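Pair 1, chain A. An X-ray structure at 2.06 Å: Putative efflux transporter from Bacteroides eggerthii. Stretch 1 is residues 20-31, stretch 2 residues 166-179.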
# COMPACT_ATOMS: atom_id res chain seq x y z
N VAL A 20 5.45 14.46 4.68
CA VAL A 20 5.30 15.87 5.06
C VAL A 20 4.06 16.41 4.35
O VAL A 20 3.99 16.41 3.12
CB VAL A 20 6.59 16.71 4.76
CG1 VAL A 20 6.34 18.22 4.98
CG2 VAL A 20 7.75 16.25 5.62
N ILE A 21 3.05 16.82 5.12
CA ILE A 21 1.82 17.39 4.59
C ILE A 21 1.95 18.90 4.57
O ILE A 21 2.35 19.50 5.56
CB ILE A 21 0.57 16.93 5.40
CG1 ILE A 21 0.50 15.39 5.58
CG2 ILE A 21 -0.75 17.55 4.81
CD1 ILE A 21 0.42 14.55 4.29
N LEU A 22 1.62 19.52 3.44
CA LEU A 22 1.67 20.97 3.27
C LEU A 22 0.27 21.51 3.03
O LEU A 22 -0.47 20.92 2.25
CB LEU A 22 2.58 21.35 2.09
CG LEU A 22 4.00 20.79 2.07
CD1 LEU A 22 4.66 21.11 0.73
CD2 LEU A 22 4.85 21.37 3.18
N LYS A 23 -0.10 22.61 3.72
CA LYS A 23 -1.38 23.28 3.53
C LYS A 23 -1.16 24.75 3.52
O LYS A 23 -0.37 25.26 4.31
CB LYS A 23 -2.42 22.92 4.63
CG LYS A 23 -2.79 21.44 4.71
CD LYS A 23 -3.70 20.99 3.54
CE LYS A 23 -3.92 19.49 3.61
NZ LYS A 23 -4.66 18.99 2.43
N ASP A 24 -1.91 25.45 2.66
CA ASP A 24 -1.86 26.89 2.55
C ASP A 24 -3.17 27.47 3.04
O ASP A 24 -4.25 26.96 2.72
CB ASP A 24 -1.57 27.33 1.12
CG ASP A 24 -0.16 27.00 0.66
OD1 ASP A 24 0.80 27.42 1.33
OD2 ASP A 24 -0.02 26.34 -0.36
N PHE A 25 -3.07 28.51 3.86
CA PHE A 25 -4.22 29.23 4.41
C PHE A 25 -4.03 30.69 4.19
O PHE A 25 -2.90 31.17 4.19
CB PHE A 25 -4.39 28.96 5.93
CG PHE A 25 -4.43 27.49 6.28
CD1 PHE A 25 -5.57 26.74 6.03
CD2 PHE A 25 -3.32 26.86 6.83
CE1 PHE A 25 -5.59 25.37 6.31
CE2 PHE A 25 -3.36 25.50 7.13
CZ PHE A 25 -4.50 24.77 6.89
N SER A 26 -5.15 31.40 3.98
CA SER A 26 -5.22 32.84 3.89
C SER A 26 -5.47 33.37 5.29
O SER A 26 -6.32 32.85 6.02
CB SER A 26 -6.32 33.29 2.92
OG SER A 26 -6.01 32.84 1.62
N GLY A 27 -4.73 34.39 5.64
CA GLY A 27 -4.80 35.04 6.94
C GLY A 27 -4.70 36.53 6.83
O GLY A 27 -4.55 37.10 5.74
N MSE A 28 -4.79 37.17 7.98
CA MSE A 28 -4.79 38.60 8.05
C MSE A 28 -4.04 39.07 9.26
O MSE A 28 -4.10 38.44 10.31
CB MSE A 28 -6.26 39.07 8.11
CG MSE A 28 -6.44 40.57 8.01
SE MSE A 28 -8.33 41.00 7.99
CE MSE A 28 -8.71 40.61 6.10
N VAL A 29 -3.33 40.18 9.11
CA VAL A 29 -2.61 40.83 10.19
C VAL A 29 -3.66 41.41 11.12
O VAL A 29 -4.58 42.09 10.67
CB VAL A 29 -1.60 41.88 9.68
CG1 VAL A 29 -0.89 42.59 10.83
CG2 VAL A 29 -0.58 41.21 8.75
N GLU A 30 -3.57 41.07 12.41
CA GLU A 30 -4.51 41.49 13.44
C GLU A 30 -4.39 42.95 13.74
O GLU A 30 -3.29 43.51 13.68
CB GLU A 30 -4.32 40.69 14.73
CG GLU A 30 -4.97 39.31 14.67
CD GLU A 30 -5.50 38.75 15.98
OE1 GLU A 30 -5.11 39.26 17.06
OE2 GLU A 30 -6.30 37.79 15.93
N ALA A 31 -5.54 43.58 14.06
CA ALA A 31 -5.57 44.98 14.46
C ALA A 31 -4.84 45.15 15.78
O ALA A 31 -4.79 44.21 16.58
CB ALA A 31 -7.01 45.46 14.57
N ARG A 166 1.18 39.82 14.86
CA ARG A 166 0.19 38.75 14.96
C ARG A 166 -0.60 38.61 13.68
O ARG A 166 -1.01 39.59 13.07
CB ARG A 166 -0.79 39.01 16.11
CG ARG A 166 -0.27 38.65 17.46
CD ARG A 166 -1.33 38.92 18.49
NE ARG A 166 -0.83 38.67 19.83
CZ ARG A 166 -0.17 39.55 20.58
NH1 ARG A 166 0.07 40.78 20.12
NH2 ARG A 166 0.26 39.22 21.79
N ILE A 167 -0.80 37.35 13.29
CA ILE A 167 -1.54 36.95 12.10
C ILE A 167 -2.58 35.96 12.54
O ILE A 167 -2.25 34.98 13.22
CB ILE A 167 -0.58 36.37 11.02
CG1 ILE A 167 0.30 37.48 10.41
CG2 ILE A 167 -1.36 35.57 9.93
CD1 ILE A 167 1.54 37.03 9.88
N LYS A 168 -3.84 36.21 12.14
CA LYS A 168 -4.95 35.32 12.44
C LYS A 168 -5.43 34.64 11.17
O LYS A 168 -5.41 35.22 10.10
CB LYS A 168 -6.09 36.08 13.16
CG LYS A 168 -7.43 35.33 13.36
CD LYS A 168 -7.38 34.09 14.31
N PHE A 169 -5.79 33.37 11.28
CA PHE A 169 -6.38 32.58 10.20
C PHE A 169 -7.19 31.49 10.83
O PHE A 169 -7.08 31.26 12.03
CB PHE A 169 -5.33 32.03 9.22
CG PHE A 169 -4.30 31.11 9.83
CD1 PHE A 169 -3.28 31.62 10.64
CD2 PHE A 169 -4.33 29.74 9.60
CE1 PHE A 169 -2.32 30.78 11.19
CE2 PHE A 169 -3.35 28.90 10.13
CZ PHE A 169 -2.37 29.42 10.95
N THR A 170 -8.06 30.86 10.04
CA THR A 170 -8.89 29.78 10.55
C THR A 170 -8.59 28.53 9.76
O THR A 170 -8.56 28.52 8.54
CB THR A 170 -10.40 30.14 10.55
OG1 THR A 170 -10.59 31.30 11.33
CG2 THR A 170 -11.25 29.05 11.14
N VAL A 171 -8.40 27.48 10.47
CA VAL A 171 -8.11 26.21 9.86
C VAL A 171 -9.37 25.33 9.88
O VAL A 171 -9.99 25.16 10.93
CB VAL A 171 -6.92 25.58 10.63
CG1 VAL A 171 -6.72 24.10 10.28
CG2 VAL A 171 -5.64 26.36 10.33
N PRO A 172 -9.73 24.69 8.74
CA PRO A 172 -10.83 23.71 8.78
C PRO A 172 -10.63 22.67 9.90
O PRO A 172 -9.51 22.20 10.15
CB PRO A 172 -10.74 23.06 7.39
CG PRO A 172 -10.15 24.09 6.51
CD PRO A 172 -9.11 24.75 7.40
N ASP A 173 -11.72 22.34 10.60
CA ASP A 173 -11.73 21.39 11.71
C ASP A 173 -11.07 20.05 11.38
O ASP A 173 -10.46 19.45 12.26
CB ASP A 173 -13.16 21.12 12.19
CG ASP A 173 -13.79 22.34 12.80
OD1 ASP A 173 -13.46 22.66 13.95
OD2 ASP A 173 -14.60 23.01 12.11
N ASP A 174 -11.21 19.56 10.15
CA ASP A 174 -10.63 18.27 9.74
C ASP A 174 -9.09 18.30 9.72
O ASP A 174 -8.49 17.23 9.66
CB ASP A 174 -11.16 17.84 8.37
CG ASP A 174 -12.56 17.20 8.40
OD1 ASP A 174 -13.17 17.14 9.50
OD2 ASP A 174 -13.04 16.80 7.32
N TYR A 175 -8.47 19.49 9.77
CA TYR A 175 -7.02 19.63 9.75
C TYR A 175 -6.44 19.82 11.17
O TYR A 175 -5.29 20.20 11.29
CB TYR A 175 -6.57 20.79 8.83
CG TYR A 175 -6.84 20.61 7.35
CD1 TYR A 175 -7.00 19.35 6.79
CD2 TYR A 175 -6.89 21.71 6.50
CE1 TYR A 175 -7.28 19.18 5.43
CE2 TYR A 175 -7.14 21.55 5.13
CZ TYR A 175 -7.33 20.29 4.60
OH TYR A 175 -7.58 20.11 3.25
N LEU A 176 -7.23 19.54 12.23
CA LEU A 176 -6.74 19.61 13.60
C LEU A 176 -5.48 18.73 13.80
O LEU A 176 -4.56 19.16 14.50
CB LEU A 176 -7.83 19.19 14.59
CG LEU A 176 -7.45 19.25 16.09
CD1 LEU A 176 -6.98 20.66 16.50
CD2 LEU A 176 -8.60 18.76 16.96
N TYR A 177 -5.44 17.52 13.18
CA TYR A 177 -4.29 16.60 13.29
C TYR A 177 -3.00 17.25 12.75
O TYR A 177 -1.92 16.98 13.28
CB TYR A 177 -4.57 15.26 12.60
CG TYR A 177 -4.58 15.30 11.09
CD1 TYR A 177 -5.69 15.77 10.39
CD2 TYR A 177 -3.52 14.78 10.35
CE1 TYR A 177 -5.71 15.80 8.99
CE2 TYR A 177 -3.54 14.78 8.96
CZ TYR A 177 -4.63 15.30 8.28
OH TYR A 177 -4.67 15.31 6.90
N LEU A 178 -3.13 18.13 11.74
CA LEU A 178 -1.96 18.81 11.19
C LEU A 178 -1.45 19.86 12.17
O LEU A 178 -0.25 20.00 12.29
CB LEU A 178 -2.22 19.42 9.79
CG LEU A 178 -2.60 18.38 8.71
CD1 LEU A 178 -3.12 19.06 7.45
CD2 LEU A 178 -1.46 17.43 8.41
N LEU A 179 -2.35 20.55 12.91
CA LEU A 179 -1.95 21.53 13.92
C LEU A 179 -1.33 20.85 15.14
O LEU A 179 -0.46 21.42 15.78
CB LEU A 179 -3.12 22.40 14.38
CG LEU A 179 -3.61 23.46 13.39
CD1 LEU A 179 -4.98 23.99 13.81
CD2 LEU A 179 -2.62 24.63 13.30
O HOH W 1 -8.33 30.84 7.03
O HOH W 2 -0.34 42.76 14.57

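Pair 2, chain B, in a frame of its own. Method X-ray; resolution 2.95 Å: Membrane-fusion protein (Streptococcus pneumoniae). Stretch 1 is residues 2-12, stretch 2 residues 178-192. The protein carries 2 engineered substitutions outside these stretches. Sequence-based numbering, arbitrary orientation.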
# COMPACT_ATOMS: atom_id res chain seq x y z
N SER B 2 -43.71 -14.52 -28.49
CA SER B 2 -43.05 -13.66 -27.52
C SER B 2 -41.73 -14.27 -27.06
O SER B 2 -41.28 -15.27 -27.60
CB SER B 2 -43.97 -13.41 -26.32
OG SER B 2 -44.25 -14.61 -25.62
N VAL B 3 -41.10 -13.65 -26.06
CA VAL B 3 -39.78 -14.04 -25.59
C VAL B 3 -39.79 -14.01 -24.06
O VAL B 3 -40.23 -13.03 -23.46
CB VAL B 3 -38.68 -13.12 -26.14
CG1 VAL B 3 -37.43 -13.21 -25.28
CG2 VAL B 3 -38.36 -13.46 -27.59
N LEU B 4 -39.31 -15.08 -23.44
CA LEU B 4 -39.27 -15.17 -21.98
C LEU B 4 -37.85 -15.02 -21.48
O LEU B 4 -36.90 -15.54 -22.08
CB LEU B 4 -39.84 -16.48 -21.47
CG LEU B 4 -41.26 -16.78 -21.92
CD1 LEU B 4 -41.13 -17.81 -22.99
CD2 LEU B 4 -42.11 -17.28 -20.77
N LEU B 5 -37.72 -14.32 -20.35
CA LEU B 5 -36.44 -14.04 -19.74
C LEU B 5 -36.58 -14.18 -18.23
O LEU B 5 -37.66 -14.00 -17.67
CB LEU B 5 -35.95 -12.63 -20.10
CG LEU B 5 -35.87 -12.35 -21.60
CD1 LEU B 5 -35.74 -10.87 -21.89
CD2 LEU B 5 -34.72 -13.14 -22.21
N SER B 6 -35.47 -14.52 -17.58
CA SER B 6 -35.39 -14.46 -16.13
C SER B 6 -34.69 -13.17 -15.72
O SER B 6 -34.07 -12.48 -16.53
CB SER B 6 -34.64 -15.67 -15.57
OG SER B 6 -35.53 -16.75 -15.33
N GLY B 7 -34.82 -12.83 -14.44
CA GLY B 7 -34.19 -11.62 -13.93
C GLY B 7 -34.49 -11.48 -12.46
O GLY B 7 -35.34 -12.17 -11.90
N THR B 8 -33.76 -10.56 -11.83
CA THR B 8 -33.93 -10.29 -10.42
C THR B 8 -34.35 -8.84 -10.21
O THR B 8 -34.00 -7.95 -10.99
CB THR B 8 -32.66 -10.59 -9.62
OG1 THR B 8 -31.56 -9.85 -10.16
CG2 THR B 8 -32.34 -12.07 -9.68
N VAL B 9 -35.12 -8.63 -9.14
CA VAL B 9 -35.56 -7.29 -8.75
C VAL B 9 -34.38 -6.58 -8.10
O VAL B 9 -33.93 -6.95 -7.01
CB VAL B 9 -36.77 -7.35 -7.80
CG1 VAL B 9 -37.34 -5.95 -7.60
CG2 VAL B 9 -37.82 -8.28 -8.36
N THR B 10 -33.87 -5.57 -8.78
CA THR B 10 -32.79 -4.75 -8.26
C THR B 10 -33.25 -3.31 -8.15
O THR B 10 -34.23 -2.89 -8.79
CB THR B 10 -31.54 -4.83 -9.16
OG1 THR B 10 -31.63 -3.81 -10.17
CG2 THR B 10 -31.45 -6.18 -9.83
N ALA B 11 -32.56 -2.55 -7.32
CA ALA B 11 -32.84 -1.14 -7.24
C ALA B 11 -32.06 -0.39 -8.31
O ALA B 11 -31.12 -0.90 -8.91
CB ALA B 11 -32.50 -0.60 -5.86
N LYS B 12 -32.49 0.85 -8.55
CA LYS B 12 -31.87 1.69 -9.56
C LYS B 12 -30.78 2.58 -8.97
O LYS B 12 -29.67 2.65 -9.51
CB LYS B 12 -32.93 2.55 -10.24
CG LYS B 12 -32.38 3.61 -11.18
CD LYS B 12 -33.49 4.26 -11.97
CE LYS B 12 -32.94 5.05 -13.14
NZ LYS B 12 -34.03 5.57 -14.01
N GLN B 178 -36.27 -1.73 -10.51
CA GLN B 178 -36.03 -2.29 -11.83
C GLN B 178 -35.82 -3.79 -11.68
O GLN B 178 -35.80 -4.33 -10.57
CB GLN B 178 -34.83 -1.62 -12.51
CG GLN B 178 -34.84 -0.09 -12.46
CD GLN B 178 -33.76 0.54 -13.32
OE1 GLN B 178 -34.05 1.30 -14.24
NE2 GLN B 178 -32.50 0.24 -13.01
N VAL B 179 -35.68 -4.48 -12.81
CA VAL B 179 -35.23 -5.87 -12.81
C VAL B 179 -34.17 -6.02 -13.89
O VAL B 179 -34.26 -5.40 -14.96
CB VAL B 179 -36.39 -6.87 -13.04
CG1 VAL B 179 -37.13 -7.15 -11.76
CG2 VAL B 179 -37.36 -6.35 -14.02
N LYS B 180 -33.16 -6.84 -13.61
CA LYS B 180 -32.08 -7.03 -14.57
C LYS B 180 -31.73 -8.50 -14.73
O LYS B 180 -32.07 -9.35 -13.90
CB LYS B 180 -30.81 -6.25 -14.20
CG LYS B 180 -30.99 -5.02 -13.33
CD LYS B 180 -29.64 -4.39 -13.10
CE LYS B 180 -29.76 -2.95 -12.62
NZ LYS B 180 -28.44 -2.32 -12.40
N GLY B 181 -31.02 -8.77 -15.82
CA GLY B 181 -30.44 -10.08 -16.03
C GLY B 181 -29.56 -10.06 -17.26
O GLY B 181 -29.02 -9.01 -17.63
N GLU B 182 -29.43 -11.21 -17.91
CA GLU B 182 -28.65 -11.32 -19.14
C GLU B 182 -29.46 -12.02 -20.22
O GLU B 182 -30.48 -12.65 -19.96
CB GLU B 182 -27.32 -12.06 -18.92
CG GLU B 182 -26.33 -11.33 -18.04
CD GLU B 182 -25.08 -12.15 -17.80
OE1 GLU B 182 -25.08 -13.35 -18.17
OE2 GLU B 182 -24.10 -11.61 -17.26
N LEU B 183 -28.95 -11.90 -21.45
CA LEU B 183 -29.58 -12.37 -22.68
C LEU B 183 -28.60 -13.19 -23.50
O LEU B 183 -27.41 -12.86 -23.58
CB LEU B 183 -30.10 -11.20 -23.53
CG LEU B 183 -30.99 -10.15 -22.88
CD1 LEU B 183 -31.49 -9.17 -23.94
CD2 LEU B 183 -32.16 -10.84 -22.18
N SER B 184 -29.12 -14.25 -24.12
CA SER B 184 -28.34 -15.03 -25.07
C SER B 184 -27.98 -14.19 -26.29
O SER B 184 -28.54 -13.11 -26.53
CB SER B 184 -29.12 -16.27 -25.51
OG SER B 184 -30.21 -15.91 -26.34
N GLU B 185 -27.04 -14.71 -27.08
CA GLU B 185 -26.80 -14.13 -28.40
C GLU B 185 -28.07 -14.19 -29.25
O GLU B 185 -28.32 -13.29 -30.06
CB GLU B 185 -25.65 -14.86 -29.09
CG GLU B 185 -24.39 -14.98 -28.25
CD GLU B 185 -23.23 -15.63 -28.99
OE1 GLU B 185 -23.28 -15.69 -30.24
OE2 GLU B 185 -22.27 -16.08 -28.32
N TYR B 186 -28.88 -15.23 -29.05
CA TYR B 186 -30.14 -15.35 -29.77
C TYR B 186 -31.09 -14.22 -29.40
O TYR B 186 -31.69 -13.58 -30.27
CB TYR B 186 -30.79 -16.70 -29.47
CG TYR B 186 -30.07 -17.90 -30.06
CD1 TYR B 186 -29.86 -18.00 -31.43
CD2 TYR B 186 -29.62 -18.93 -29.25
CE1 TYR B 186 -29.21 -19.09 -31.97
CE2 TYR B 186 -28.97 -20.02 -29.78
CZ TYR B 186 -28.76 -20.10 -31.15
OH TYR B 186 -28.11 -21.19 -31.68
N ASN B 187 -31.25 -13.96 -28.09
CA ASN B 187 -32.20 -12.96 -27.63
C ASN B 187 -31.90 -11.57 -28.20
O ASN B 187 -32.81 -10.75 -28.34
CB ASN B 187 -32.22 -12.90 -26.10
CG ASN B 187 -32.74 -14.17 -25.47
OD1 ASN B 187 -32.23 -14.61 -24.43
ND2 ASN B 187 -33.75 -14.78 -26.09
N LEU B 188 -30.63 -11.31 -28.52
CA LEU B 188 -30.24 -9.99 -29.02
C LEU B 188 -30.94 -9.65 -30.33
O LEU B 188 -31.26 -8.48 -30.57
CB LEU B 188 -28.72 -9.93 -29.21
CG LEU B 188 -27.92 -9.09 -28.22
CD1 LEU B 188 -26.45 -9.09 -28.61
CD2 LEU B 188 -28.45 -7.68 -28.16
N ALA B 189 -31.18 -10.64 -31.19
CA ALA B 189 -31.82 -10.40 -32.47
C ALA B 189 -33.34 -10.35 -32.40
O ALA B 189 -33.97 -9.88 -33.35
CB ALA B 189 -31.40 -11.48 -33.48
N ASN B 190 -33.93 -10.81 -31.30
CA ASN B 190 -35.38 -10.81 -31.16
C ASN B 190 -35.91 -9.59 -30.42
O ASN B 190 -37.12 -9.33 -30.47
CB ASN B 190 -35.84 -12.08 -30.41
CG ASN B 190 -35.64 -13.34 -31.22
OD1 ASN B 190 -35.85 -13.36 -32.43
ND2 ASN B 190 -35.21 -14.41 -30.55
N LEU B 191 -35.05 -8.85 -29.73
CA LEU B 191 -35.46 -7.88 -28.73
C LEU B 191 -34.96 -6.48 -29.09
O LEU B 191 -33.81 -6.32 -29.51
CB LEU B 191 -34.92 -8.27 -27.35
CG LEU B 191 -35.65 -9.31 -26.49
CD1 LEU B 191 -36.91 -8.70 -25.93
CD2 LEU B 191 -35.98 -10.60 -27.23
N SER B 192 -35.82 -5.48 -28.93
CA SER B 192 -35.45 -4.08 -29.10
C SER B 192 -35.84 -3.30 -27.86
O SER B 192 -36.78 -3.67 -27.14
CB SER B 192 -36.13 -3.46 -30.34
OG SER B 192 -36.01 -4.31 -31.47

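The two pairs differ most sharply at the position where pair 1 places Phe A169 and pair 2 has Gly B181. In pair 1 the Phe A169 ring lies near parallel to that of Phe A25 but slid apart, with centroids 5.7 Å apart and planes at 25°, so the rings barely overlap; Phe A25 CB approaches Phe A169 CD2 to 3.8 Å. In pair 2 Leu B5 takes the place of Phe A25 and packs on Leu B183, CD2 of Leu B5 lying 3.4 Å from CD2 of Leu B183, while Gly B181 offers no side chain.

Around these differences the backbones agree to 0.8 Å over 14 central residues. In each pair a strand of the first stretch runs antiparallel to a strand of the second, with axes at 144° in pair 1 and 140° in pair 2, and the second stretch then turns into a helical segment. Met A28 and Lys A168, matched by Thr B8 and Lys B180, form the hydrogen-bonded pair common to both: Met A28 N donates to Lys A168 O at 2.9 Å and Lys A168 N to Met A28 O at 2.9 Å, while Thr B8 N to Lys B180 O measures 2.9 Å and Lys B180 N to Thr B8 O 3.0 Å. The next bridge pairs Val A29 with Ile A167 and Val B9 with Val B179, aliphatic on both strands.

Gly A27 and Gly B7 coincide within 0.2 Å. Each CA sits close to a carbonyl of the partner strand, Gly A27 CA at 3.2 Å from Lys A168 O and Gly B7 CA at 3.1 Å from Lys B180 O, and an ideal CB at either site would clash with that oxygen.

Beyond the glycine, the larger Phe A25 reaches several partners. Val A171, the counterpart of Leu B183, lays CG2 over one face of its ring, 3.9 Å from the Phe A25 centroid, and Tyr A175 CD2 meets the ring edge 3.9 Å from Phe A25 CE1. Tyr A175 also receives Lys A23: CE of Lys A23 lies over its ring, and Lys A23 NZ donates a hydrogen bond to Tyr A175 OH at 3.2 Å. The matching residues are Val B3 and Asn B187. Val B3 makes an apolar contact with Leu B191, CG1 to CD2 at 3.6 Å. Asn B187 points toward the first stretch, its OD1 3.6 Å from Leu B5 CD2, and also takes part in the helix start: its N donates to Ser B184 OG at 2.8 Å in a capping bond, and its OD1 accepts from Ser B184 N at 3.1 Å.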